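Caprin-2 (Danio rerio, PDB 4OUS) probably takes part in canonical Wnt signalling through its C1q domain, which assembles as a trimer and binds calcium. Local coordinates at residues Gly35-Phe38 against Arg44-Cys47; Tyr69-Leu72 against Glu77-Val80. The protein carries 1 engineered substitution. One frame throughout, in Å; residues are numbered along the deposited sequence.

Both contacts belong to the same antiparallel sheet of the C1q domain, with strand 107-114 pairing with 44-46 on the contact 1 side and with 68-74 on the contact 2 side. Their centres lie 18 Å apart and they do not touch. Contact 1 is partly buried and sits farther out, beside the short strand 38-39; a single backbone bond and a methionine folded against a strand hold it. Contact 2 is the more deeply buried, a bulged hairpin gripped by two short backbone bonds. Contact 1 meets no other chain of the assembly, whereas contact 2 packs against a neighbouring subunit.

Contact 1. Residues Gly35-Phe38 against Arg44-Cys47; sequences GDMF and RFTC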
ATOM      1  N   GLY A  35     -14.113   2.278 -17.258  1.00  9.33           N
ATOM      2  CA  GLY A  35     -14.737   0.999 -17.540  1.00 11.07           C
ATOM      3  C   GLY A  35     -16.076   0.789 -16.853  1.00  9.00           C
ATOM      4  O   GLY A  35     -16.782  -0.168 -17.171  1.00 10.45           O
ATOM      5  N   ASP A  36     -16.425   1.676 -15.922  1.00  8.94           N
ATOM      6  CA  ASP A  36     -17.721   1.647 -15.236  1.00  9.49           C
ATOM      7  C   ASP A  36     -17.981   0.359 -14.473  1.00  9.39           C
ATOM      8  O   ASP A  36     -19.134  -0.051 -14.329  1.00 13.42           O
ATOM      9  CB  ASP A  36     -18.871   1.859 -16.225  1.00 10.88           C
ATOM     10  CG  ASP A  36     -18.696   3.093 -17.056  1.00 16.74           C
ATOM     11  OD1 ASP A  36     -19.022   4.188 -16.552  1.00 17.51           O
ATOM     12  OD2 ASP A  36     -18.236   2.967 -18.212  1.00 20.02           O
ATOM     13  N   MET A  37     -16.935  -0.276 -13.969  1.00  8.12           N
ATOM     14  CA  MET A  37     -17.096  -1.602 -13.389  1.00  9.09           C
ATOM     15  C   MET A  37     -17.169  -1.630 -11.858  1.00  8.15           C
ATOM     16  O   MET A  37     -17.434  -2.691 -11.282  1.00  9.95           O
ATOM     17  CB  MET A  37     -15.966  -2.518 -13.874  1.00  9.30           C
ATOM     18  CG  MET A  37     -15.872  -2.702 -15.394  1.00 12.57           C
ATOM     19  SD  MET A  37     -17.423  -3.009 -16.249  1.00 18.00           S
ATOM     20  CE  MET A  37     -17.944  -4.434 -15.362  1.00 11.74           C
ATOM     21  N   PHE A  38     -16.941  -0.498 -11.193  1.00  7.76           N
ATOM     22  CA  PHE A  38     -17.161  -0.441  -9.753  1.00  7.59           C
ATOM     23  C   PHE A  38     -18.570   0.044  -9.461  1.00  8.11           C
ATOM     24  O   PHE A  38     -19.031   1.017 -10.060  1.00  9.77           O
ATOM     25  CB  PHE A  38     -16.151   0.472  -9.061  1.00  8.49           C
ATOM     26  CG  PHE A  38     -16.217   0.400  -7.562  1.00  7.85           C
ATOM     27  CD1 PHE A  38     -15.637  -0.663  -6.891  1.00  8.59           C
ATOM     28  CD2 PHE A  38     -16.872   1.373  -6.825  1.00  8.44           C
ATOM     29  CE1 PHE A  38     -15.690  -0.746  -5.515  1.00  9.41           C
ATOM     30  CE2 PHE A  38     -16.920   1.301  -5.440  1.00  8.83           C
ATOM     31  CZ  PHE A  38     -16.331   0.238  -4.788  1.00  8.76           C
ATOM     32  N   ARG A  44     -18.810  -3.554  -4.969  1.00  8.87           N
ATOM     33  CA  ARG A  44     -18.218  -4.595  -5.803  1.00  8.58           C
ATOM     34  C   ARG A  44     -17.662  -4.079  -7.120  1.00  7.56           C
ATOM     35  O   ARG A  44     -18.310  -3.307  -7.842  1.00  7.95           O
ATOM     36  CB  ARG A  44     -19.242  -5.699  -6.096  1.00 10.57           C
ATOM     37  CG  ARG A  44     -19.669  -6.485  -4.861  1.00 11.58           C
ATOM     38  CD  ARG A  44     -20.782  -7.479  -5.169  1.00 17.74           C
ATOM     39  NE  ARG A  44     -21.014  -8.380  -4.042  1.00 19.45           N
ATOM     40  CZ  ARG A  44     -20.633  -9.654  -4.012  1.00 19.39           C
ATOM     41  NH1 ARG A  44     -20.013 -10.188  -5.055  1.00 24.92           N
ATOM     42  NH2 ARG A  44     -20.878 -10.396  -2.941  1.00 21.72           N
ATOM     43  N   PHE A  45     -16.454  -4.538  -7.423  1.00  7.19           N
ATOM     44  CA  PHE A  45     -15.868  -4.439  -8.751  1.00  6.89           C
ATOM     45  C   PHE A  45     -16.217  -5.689  -9.545  1.00  7.22           C
ATOM     46  O   PHE A  45     -15.991  -6.796  -9.063  1.00  8.63           O
ATOM     47  CB  PHE A  45     -14.352  -4.299  -8.643  1.00  7.38           C
ATOM     48  CG  PHE A  45     -13.643  -4.384  -9.962  1.00  7.08           C
ATOM     49  CD1 PHE A  45     -13.623  -3.300 -10.818  1.00  8.63           C
ATOM     50  CD2 PHE A  45     -13.002  -5.547 -10.349  1.00  8.14           C
ATOM     51  CE1 PHE A  45     -12.968  -3.369 -12.036  1.00  9.93           C
ATOM     52  CE2 PHE A  45     -12.342  -5.621 -11.564  1.00  9.75           C
ATOM     53  CZ  PHE A  45     -12.328  -4.531 -12.407  1.00 10.44           C
ATOM     54  N   THR A  46     -16.755  -5.520 -10.747  1.00  7.96           N
ATOM     55  CA  THR A  46     -17.022  -6.661 -11.613  1.00  9.15           C
ATOM     56  C   THR A  46     -15.989  -6.709 -12.726  1.00  8.32           C
ATOM     57  O   THR A  46     -15.757  -5.715 -13.414  1.00  9.99           O
ATOM     58  CB  THR A  46     -18.436  -6.592 -12.202  1.00 10.47           C
ATOM     59  OG1 THR A  46     -19.382  -6.597 -11.128  1.00 12.19           O
ATOM     60  CG2 THR A  46     -18.706  -7.791 -13.096  1.00 12.29           C
ATOM     61  N   CYS A  47     -15.364  -7.867 -12.896  1.00  8.59           N
ATOM     62  CA  CYS A  47     -14.372  -8.042 -13.942  1.00  9.06           C
ATOM     63  C   CYS A  47     -15.016  -8.005 -15.325  1.00  9.48           C
ATOM     64  O   CYS A  47     -15.879  -8.830 -15.616  1.00 10.12           O
ATOM     65  CB  CYS A  47     -13.643  -9.365 -13.746  1.00  8.99           C
ATOM     66  SG  CYS A  47     -12.482  -9.753 -15.042  1.00 10.06           S
TER
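Met37 and Thr46 meet through their main chains: the N of Thr46 donates to the O of Met37 at 3.0 Å in a nearly straight bond. The donor is tilted 26° from the carbonyl plane. The same oxygen also receives a CA-H...O contact from Phe45 CA at 3.5 Å, which gives this acceptor two adjoining donors on one strand. The Met37 side chain then folds against that strand. Bent at both chi2 (-45°) and chi3, it curls so that its methyl CE returns to Thr46 O, 3.2 Å away, and crosses the Thr46 side chain at about a right angle, with CE 3.9 Å from Thr46 CB. Nearer the backbone, Met37 CB rests 3.6 Å from CE1 of the Phe45 ring. One residue on, Phe38 and Phe45 form an antiparallel non-hydrogen-bonded pair with CA atoms 4.3 Å apart, part of the small pairing of 38-39 with 44-46 that belongs to one of the two sheets of the C1q jelly-roll sandwich. As a directly opposed pair, the two residues put their side chains on the same face; with CG anti to the backbone N (chi1 -172°) the Phe38 ring swings so that CD1 lies 4.2 Å from Phe45 CB. Phe8 gathers both rings there, stacking with Phe38 and meeting Phe45, while Leu102 of strand 93-102 adds to the packing on Phe45. Farther out, the side chain of Asn33 accepts from Phe38 N, and Gln107 of strand 107-114, which pairs with 44-46 in the sheet, is hydrogen-bonded to Thr46 OG1.

Contact 2. Residues Tyr69-Leu72 against Glu77-Val80; sequences YINL and EVMV
Segments 69-72 and 77-80 belong to the two arms, strands 68-74 and 77-84, of a beta hairpin, yet over these short segments their directions differ by 101°, far from the 180° of a flat antiparallel pair. A classic beta bulge, in which Met79 and Val80 both face Leu72, probably contributes to this strong divergence. Leu72 N donates to Val80 O at 2.8 Å, and Leu72 O accepts from Met79 N at 2.8 Å; the latter bond is nearly straight at the hydrogen, and its donor lies almost in line with the Leu72 carbonyl. Leu72 thus uses both of its backbone polar groups on two successive residues of the partner. Its side chain lies beside that of Val80, pointing the same way, with Leu72 CB 3.8 Å from Val80 CG2. With CG1 of Val80 anti to the carbonyl carbon (chi1 -60°), CG2 falls between the backbone N and the carbonyl carbon, from where it also reaches Leu72 CD2 at 3.9 Å. Past the pair, Leu72 packs on Phe57 of the facing sheet. Met79 brings CB to 3.4 Å from Leu72 O, then bends away toward Leu100. On the other face of strand 69-72, Asn71 crosses Val78 at a slant: its ND2 lies 3.9 Å from Val78 CG1, while its CG adjoins CG2 of Val78. A neighbouring subunit closes over this part of the hairpin, its Thr126 on Val80. Arg111 NE holds Asn71 OD1 and Ser81 OG holds ND2, probably settling the amide's flip, so a buried polar group in contact with Val78 and with Trp122 of the neighbouring subunit has partners for both its oxygen and its nitrogen.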
ATOM      1  N   TYR A  69     -11.103  -6.042  11.246  1.00  6.05           N
ATOM      2  CA  TYR A  69     -10.707  -7.123  10.347  1.00  6.35           C
ATOM      3  C   TYR A  69     -11.360  -6.887   8.995  1.00  5.81           C
ATOM      4  O   TYR A  69     -12.593  -6.804   8.919  1.00  6.56           O
ATOM      5  CB  TYR A  69     -11.166  -8.480  10.869  1.00  6.80           C
ATOM      6  CG  TYR A  69     -10.459  -9.055  12.069  1.00  7.36           C
ATOM      7  CD1 TYR A  69      -9.512 -10.065  11.908  1.00  9.06           C
ATOM      8  CD2 TYR A  69     -10.766  -8.643  13.364  1.00  7.66           C
ATOM      9  CE1 TYR A  69      -8.880 -10.632  12.992  1.00 10.99           C
ATOM     10  CE2 TYR A  69     -10.138  -9.213  14.459  1.00  9.13           C
ATOM     11  CZ  TYR A  69      -9.196 -10.205  14.265  1.00  9.66           C
ATOM     12  OH  TYR A  69      -8.556 -10.777  15.345  1.00 13.31           O
ATOM     13  N   ILE A  70     -10.548  -6.808   7.947  1.00  5.95           N
ATOM     14  CA  ILE A  70     -11.015  -6.621   6.579  1.00  5.59           C
ATOM     15  C   ILE A  70     -10.570  -7.801   5.730  1.00  5.91           C
ATOM     16  O   ILE A  70      -9.417  -8.232   5.834  1.00  6.53           O
ATOM     17  CB  ILE A  70     -10.433  -5.329   5.953  1.00  6.31           C
ATOM     18  CG1 ILE A  70     -10.749  -4.092   6.795  1.00  7.90           C
ATOM     19  CG2 ILE A  70     -10.907  -5.152   4.521  1.00  7.63           C
ATOM     20  CD1 ILE A  70     -12.211  -3.736   6.838  1.00  9.56           C
ATOM     21  N   ASN A  71     -11.460  -8.309   4.878  1.00  5.80           N
ATOM     22  CA  ASN A  71     -11.079  -9.299   3.872  1.00  6.10           C
ATOM     23  C   ASN A  71     -11.266  -8.736   2.471  1.00  5.38           C
ATOM     24  O   ASN A  71     -12.325  -8.176   2.165  1.00  6.54           O
ATOM     25  CB  ASN A  71     -11.916 -10.582   3.966  1.00  6.79           C
ATOM     26  CG  ASN A  71     -12.029 -11.124   5.371  1.00  6.73           C
ATOM     27  OD1 ASN A  71     -13.121 -11.130   5.953  1.00  8.26           O
ATOM     28  ND2 ASN A  71     -10.918 -11.609   5.917  1.00  7.25           N
ATOM     29  N   LEU A  72     -10.272  -8.930   1.608  1.00  5.51           N
ATOM     30  CA  LEU A  72     -10.457  -8.743   0.175  1.00  5.77           C
ATOM     31  C   LEU A  72     -11.016 -10.046  -0.384  1.00  5.31           C
ATOM     32  O   LEU A  72     -10.372 -11.094  -0.290  1.00  6.68           O
ATOM     33  CB  LEU A  72      -9.146  -8.382  -0.517  1.00  6.38           C
ATOM     34  CG  LEU A  72      -9.229  -8.204  -2.036  1.00  7.47           C
ATOM     35  CD1 LEU A  72      -9.928  -6.915  -2.423  1.00  9.92           C
ATOM     36  CD2 LEU A  72      -7.841  -8.296  -2.685  1.00  9.24           C
ATOM     37  N   GLU A  77     -14.696 -16.002  -1.758  1.00  8.24           N
ATOM     38  CA  GLU A  77     -13.440 -16.475  -1.184  1.00  7.68           C
ATOM     39  C   GLU A  77     -12.570 -15.343  -0.644  1.00  6.80           C
ATOM     40  O   GLU A  77     -12.366 -14.333  -1.322  1.00  7.21           O
ATOM     41  CB  GLU A  77     -12.658 -17.251  -2.245  1.00  8.95           C
ATOM     42  CG  GLU A  77     -11.368 -17.867  -1.750  1.00 12.35           C
ATOM     43  CD  GLU A  77     -10.620 -18.636  -2.825  1.00 14.32           C
ATOM     44  OE1 GLU A  77     -11.113 -18.718  -3.972  1.00 15.28           O
ATOM     45  OE2 GLU A  77      -9.522 -19.155  -2.522  1.00 19.72           O
ATOM     46  N   VAL A  78     -12.030 -15.530   0.557  1.00  7.33           N
ATOM     47  CA  VAL A  78     -11.048 -14.615   1.118  1.00  7.34           C
ATOM     48  C   VAL A  78      -9.724 -14.745   0.369  1.00  6.75           C
ATOM     49  O   VAL A  78      -9.140 -15.831   0.311  1.00  8.80           O
ATOM     50  CB  VAL A  78     -10.821 -14.888   2.623  1.00  7.85           C
ATOM     51  CG1 VAL A  78      -9.651 -14.061   3.158  1.00  8.61           C
ATOM     52  CG2 VAL A  78     -12.088 -14.613   3.416  1.00  9.05           C
ATOM     53  N   MET A  79      -9.250 -13.643  -0.202  1.00  6.91           N
ATOM     54  CA  MET A  79      -7.992 -13.655  -0.942  1.00  7.06           C
ATOM     55  C   MET A  79      -6.824 -13.140  -0.103  1.00  6.27           C
ATOM     56  O   MET A  79      -5.788 -13.805  -0.021  1.00  7.78           O
ATOM     57  CB  MET A  79      -8.128 -12.850  -2.231  1.00  7.89           C
ATOM     58  CG  MET A  79      -9.296 -13.318  -3.112  1.00  9.39           C
ATOM     59  SD  MET A  79      -9.407 -15.101  -3.460  1.00 11.20           S
ATOM     60  CE  MET A  79      -8.050 -15.288  -4.613  1.00 21.58           C
ATOM     61  N   VAL A  80      -6.976 -11.965   0.510  1.00  6.20           N
ATOM     62  CA  VAL A  80      -6.027 -11.474   1.509  1.00  5.94           C
ATOM     63  C   VAL A  80      -6.826 -10.772   2.593  1.00  5.74           C
ATOM     64  O   VAL A  80      -7.991 -10.424   2.382  1.00  6.54           O
ATOM     65  CB  VAL A  80      -4.957 -10.496   0.927  1.00  6.34           C
ATOM     66  CG1 VAL A  80      -4.120 -11.155  -0.159  1.00  7.49           C
ATOM     67  CG2 VAL A  80      -5.583  -9.201   0.419  1.00  7.50           C
TER